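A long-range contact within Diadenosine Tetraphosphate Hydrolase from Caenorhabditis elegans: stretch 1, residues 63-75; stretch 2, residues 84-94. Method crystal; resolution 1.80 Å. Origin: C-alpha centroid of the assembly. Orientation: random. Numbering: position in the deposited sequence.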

# COMPACT_ATOMS: atom_id res chain seq x y z
N GLN A 63 -8.56 -11.96 -4.01
CA GLN A 63 -7.24 -12.52 -3.79
C GLN A 63 -6.67 -12.09 -2.44
O GLN A 63 -5.59 -12.51 -2.06
CB GLN A 63 -6.29 -12.04 -4.89
CG GLN A 63 -6.63 -12.55 -6.26
CD GLN A 63 -5.82 -11.85 -7.33
OE1 GLN A 63 -6.18 -10.76 -7.78
NE2 GLN A 63 -4.72 -12.46 -7.74
N LEU A 64 -7.41 -11.24 -1.73
CA LEU A 64 -6.91 -10.65 -0.50
C LEU A 64 -7.73 -11.00 0.74
O LEU A 64 -8.93 -11.22 0.66
CB LEU A 64 -6.93 -9.12 -0.63
CG LEU A 64 -6.05 -8.47 -1.68
CD1 LEU A 64 -6.31 -6.96 -1.68
CD2 LEU A 64 -4.58 -8.78 -1.43
N THR A 65 -7.05 -11.03 1.88
CA THR A 65 -7.69 -11.07 3.19
C THR A 65 -7.36 -9.72 3.82
O THR A 65 -6.25 -9.50 4.30
CB THR A 65 -7.16 -12.20 4.08
OG1 THR A 65 -7.52 -13.48 3.52
CG2 THR A 65 -7.87 -12.20 5.43
N ILE A 66 -8.32 -8.80 3.79
CA ILE A 66 -8.09 -7.45 4.30
C ILE A 66 -8.41 -7.41 5.78
O ILE A 66 -9.47 -7.83 6.20
CB ILE A 66 -8.95 -6.42 3.55
CG1 ILE A 66 -8.66 -6.48 2.05
CG2 ILE A 66 -8.66 -5.03 4.08
CD1 ILE A 66 -9.49 -5.57 1.20
N HIS A 67 -7.46 -6.93 6.57
CA HIS A 67 -7.62 -6.85 8.01
C HIS A 67 -8.27 -5.52 8.36
O HIS A 67 -7.59 -4.51 8.48
CB HIS A 67 -6.27 -6.95 8.69
CG HIS A 67 -5.51 -8.19 8.33
ND1 HIS A 67 -6.06 -9.45 8.42
CD2 HIS A 67 -4.25 -8.36 7.86
CE1 HIS A 67 -5.17 -10.35 8.02
NE2 HIS A 67 -4.06 -9.71 7.68
N GLU A 68 -9.59 -5.52 8.53
CA GLU A 68 -10.33 -4.28 8.78
C GLU A 68 -9.95 -3.57 10.07
O GLU A 68 -10.13 -2.36 10.18
CB GLU A 68 -11.83 -4.54 8.73
CG GLU A 68 -12.21 -5.25 7.45
CD GLU A 68 -13.69 -5.27 7.16
OE1 GLU A 68 -14.46 -4.57 7.86
OE2 GLU A 68 -14.06 -6.00 6.22
N ASP A 69 -9.41 -4.33 11.02
CA ASP A 69 -8.98 -3.75 12.30
C ASP A 69 -7.55 -3.25 12.28
O ASP A 69 -6.99 -2.96 13.34
CB ASP A 69 -9.09 -4.79 13.41
N CYS A 70 -6.93 -3.19 11.10
CA CYS A 70 -5.57 -2.68 11.02
C CYS A 70 -5.50 -1.63 9.93
O CYS A 70 -5.33 -1.94 8.75
CB CYS A 70 -4.56 -3.79 10.79
SG CYS A 70 -2.85 -3.21 10.77
N HIS A 71 -5.68 -0.37 10.33
CA HIS A 71 -5.62 0.73 9.38
C HIS A 71 -4.96 1.92 10.03
O HIS A 71 -4.96 2.04 11.25
CB HIS A 71 -7.00 1.09 8.84
CG HIS A 71 -7.97 1.61 9.87
ND1 HIS A 71 -8.13 2.96 10.13
CD2 HIS A 71 -8.89 0.98 10.64
CE1 HIS A 71 -9.07 3.13 11.04
NE2 HIS A 71 -9.55 1.94 11.37
N GLU A 72 -4.38 2.77 9.20
CA GLU A 72 -3.71 3.98 9.67
C GLU A 72 -3.75 5.00 8.54
O GLU A 72 -3.77 4.63 7.36
CB GLU A 72 -2.27 3.65 10.05
CG GLU A 72 -1.38 4.85 10.28
CD GLU A 72 -1.75 5.61 11.52
OE1 GLU A 72 -1.03 5.49 12.54
OE2 GLU A 72 -2.77 6.34 11.46
N THR A 73 -3.76 6.28 8.89
CA THR A 73 -3.80 7.32 7.86
C THR A 73 -2.57 8.22 7.94
O THR A 73 -2.21 8.70 9.01
CB THR A 73 -5.08 8.15 8.00
OG1 THR A 73 -6.22 7.29 7.90
CG2 THR A 73 -5.23 9.12 6.83
N LEU A 74 -1.93 8.42 6.79
CA LEU A 74 -0.77 9.28 6.68
C LEU A 74 -1.22 10.64 6.17
O LEU A 74 -2.16 10.72 5.40
CB LEU A 74 0.24 8.69 5.69
CG LEU A 74 0.88 7.34 6.01
CD1 LEU A 74 1.98 7.06 5.00
CD2 LEU A 74 1.44 7.26 7.43
N PHE A 75 -0.56 11.71 6.61
CA PHE A 75 -0.87 13.05 6.16
C PHE A 75 0.41 13.69 5.65
O PHE A 75 1.43 13.66 6.35
CB PHE A 75 -1.43 13.90 7.31
N SER A 84 -4.39 13.20 2.57
CA SER A 84 -4.46 12.11 3.53
C SER A 84 -4.48 10.81 2.75
O SER A 84 -5.10 10.72 1.70
CB SER A 84 -5.71 12.21 4.43
OG SER A 84 -6.93 12.14 3.70
N VAL A 85 -3.76 9.81 3.25
CA VAL A 85 -3.80 8.51 2.59
C VAL A 85 -4.12 7.47 3.65
O VAL A 85 -3.31 7.20 4.54
CB VAL A 85 -2.49 8.15 1.88
CG1 VAL A 85 -2.66 6.85 1.08
CG2 VAL A 85 -2.04 9.27 0.96
N LYS A 86 -5.31 6.91 3.57
CA LYS A 86 -5.71 5.88 4.52
C LYS A 86 -5.33 4.51 3.97
O LYS A 86 -5.69 4.18 2.84
CB LYS A 86 -7.21 5.92 4.74
CG LYS A 86 -7.67 4.89 5.76
CD LYS A 86 -9.09 5.14 6.25
CE LYS A 86 -9.45 4.13 7.31
NZ LYS A 86 -10.84 4.27 7.83
N TYR A 87 -4.62 3.72 4.77
CA TYR A 87 -4.20 2.36 4.39
C TYR A 87 -4.78 1.31 5.33
O TYR A 87 -4.78 1.49 6.55
CB TYR A 87 -2.68 2.21 4.50
CG TYR A 87 -1.87 2.94 3.46
CD1 TYR A 87 -1.31 4.18 3.73
CD2 TYR A 87 -1.63 2.37 2.22
CE1 TYR A 87 -0.56 4.84 2.78
CE2 TYR A 87 -0.87 3.02 1.27
CZ TYR A 87 -0.35 4.25 1.55
OH TYR A 87 0.41 4.89 0.60
N TRP A 88 -5.22 0.21 4.75
CA TRP A 88 -5.57 -1.01 5.47
C TRP A 88 -4.52 -2.08 5.15
O TRP A 88 -3.99 -2.11 4.04
CB TRP A 88 -6.92 -1.55 5.04
CG TRP A 88 -8.14 -0.89 5.60
CD1 TRP A 88 -8.85 -1.27 6.71
CD2 TRP A 88 -8.87 0.20 5.02
NE1 TRP A 88 -9.94 -0.45 6.88
CE2 TRP A 88 -9.97 0.46 5.86
CE3 TRP A 88 -8.68 1.00 3.89
CZ2 TRP A 88 -10.89 1.48 5.59
CZ3 TRP A 88 -9.59 2.00 3.62
CH2 TRP A 88 -10.68 2.23 4.47
N LEU A 89 -4.22 -2.94 6.11
CA LEU A 89 -3.30 -4.06 5.90
C LEU A 89 -4.07 -5.20 5.21
O LEU A 89 -5.21 -5.48 5.55
CB LEU A 89 -2.72 -4.52 7.25
CG LEU A 89 -1.67 -5.63 7.23
CD1 LEU A 89 -0.39 -5.18 6.52
CD2 LEU A 89 -1.36 -6.11 8.64
N ALA A 90 -3.46 -5.86 4.23
CA ALA A 90 -4.15 -6.90 3.48
C ALA A 90 -3.19 -8.00 3.05
O ALA A 90 -2.14 -7.73 2.47
CB ALA A 90 -4.81 -6.30 2.26
N LYS A 91 -3.56 -9.25 3.33
CA LYS A 91 -2.72 -10.38 2.98
C LYS A 91 -3.05 -10.91 1.60
O LYS A 91 -4.20 -11.20 1.30
CB LYS A 91 -2.93 -11.51 3.97
CG LYS A 91 -2.09 -12.74 3.68
CD LYS A 91 -2.20 -13.78 4.79
CE LYS A 91 -1.29 -14.97 4.52
NZ LYS A 91 -1.36 -15.94 5.64
N LEU A 92 -2.02 -11.03 0.76
CA LEU A 92 -2.16 -11.70 -0.53
C LEU A 92 -2.05 -13.19 -0.23
O LEU A 92 -0.97 -13.69 0.04
CB LEU A 92 -1.07 -11.25 -1.49
CG LEU A 92 -1.17 -11.82 -2.92
CD1 LEU A 92 -2.40 -11.28 -3.63
CD2 LEU A 92 0.09 -11.47 -3.70
N ASN A 93 -3.17 -13.89 -0.30
CA ASN A 93 -3.24 -15.28 0.12
C ASN A 93 -2.48 -16.29 -0.71
O ASN A 93 -1.86 -17.21 -0.17
CB ASN A 93 -4.70 -15.66 0.21
CG ASN A 93 -5.40 -14.91 1.32
OD1 ASN A 93 -4.87 -14.83 2.42
ND2 ASN A 93 -6.54 -14.32 1.03
N ASN A 94 -2.55 -16.14 -2.03
CA ASN A 94 -1.92 -17.08 -2.95
C ASN A 94 -0.79 -16.43 -3.74
O ASN A 94 -0.63 -15.21 -3.72
CB ASN A 94 -2.99 -17.64 -3.88
CG ASN A 94 -3.80 -18.74 -3.22
OD1 ASN A 94 -3.25 -19.65 -2.57
ND2 ASN A 94 -5.12 -18.67 -3.38
O HOH W 1 -4.31 -14.47 -3.51
O HOH W 2 -6.26 -15.19 4.93
O HOH W 3 -11.83 -0.67 9.14

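One long strand, Ser84 to Leu92, runs antiparallel to two strand segments of the first stretch, which are separated by a corner at Glu68 and Asp69; together the stretches bury 1049 Å². At the corner, a type I turn from His67 to Cys70 is closed by Cys70 N to His67 O (3.0 Å). Leu89, which has the most surface covered, spans this interruption: its O accepts from His67 N (2.9 Å), while its N donates to Cys70 O (3.0 Å), so one residue of the long strand bonds to both sides of the turn. Its side chain touches both residues as well, with Leu89 CD2 3.7 Å from His67 CD2 and Leu89 CB 3.8 Å from Cys70 SG.

Trp88, next in covered area, points to the other face of the sheet. His71 CB lies over its five-membered ring, 3.9 Å from the centroid, a CH-pi contact with the electron-rich indole; the two rings themselves meet obliquely. Ile66 CG2 packs 4.0 Å from Trp88 CB, and Ile66 CG1 reaches Ala90 CB at 3.9 Å. At the indole edge, water 3 accepts from Trp88 NE1 (3.0 Å) and donates to Glu68 O (2.6 Å), bridging a 3.8 Å gap between those atoms. His71, third in area, also takes Lys86 NZ over one face of its imidazole.

Beyond the turn, paired backbone bonds hold the register: Tyr87 N to Glu72 O and Val85 N to Leu74 O (2.9 and 2.8 Å), each with a reciprocal partner. On the face shared with Leu89, Leu74 CD1 packs 4.0 Å from Tyr87 CE1. At the opposite end of the long strand, Thr65 and Lys91 exchange two 2.9 Å N-to-O bonds, and Asn93 ND2 donates to Thr65 OG1 (2.8 Å), adding a side-chain tie just past the strand.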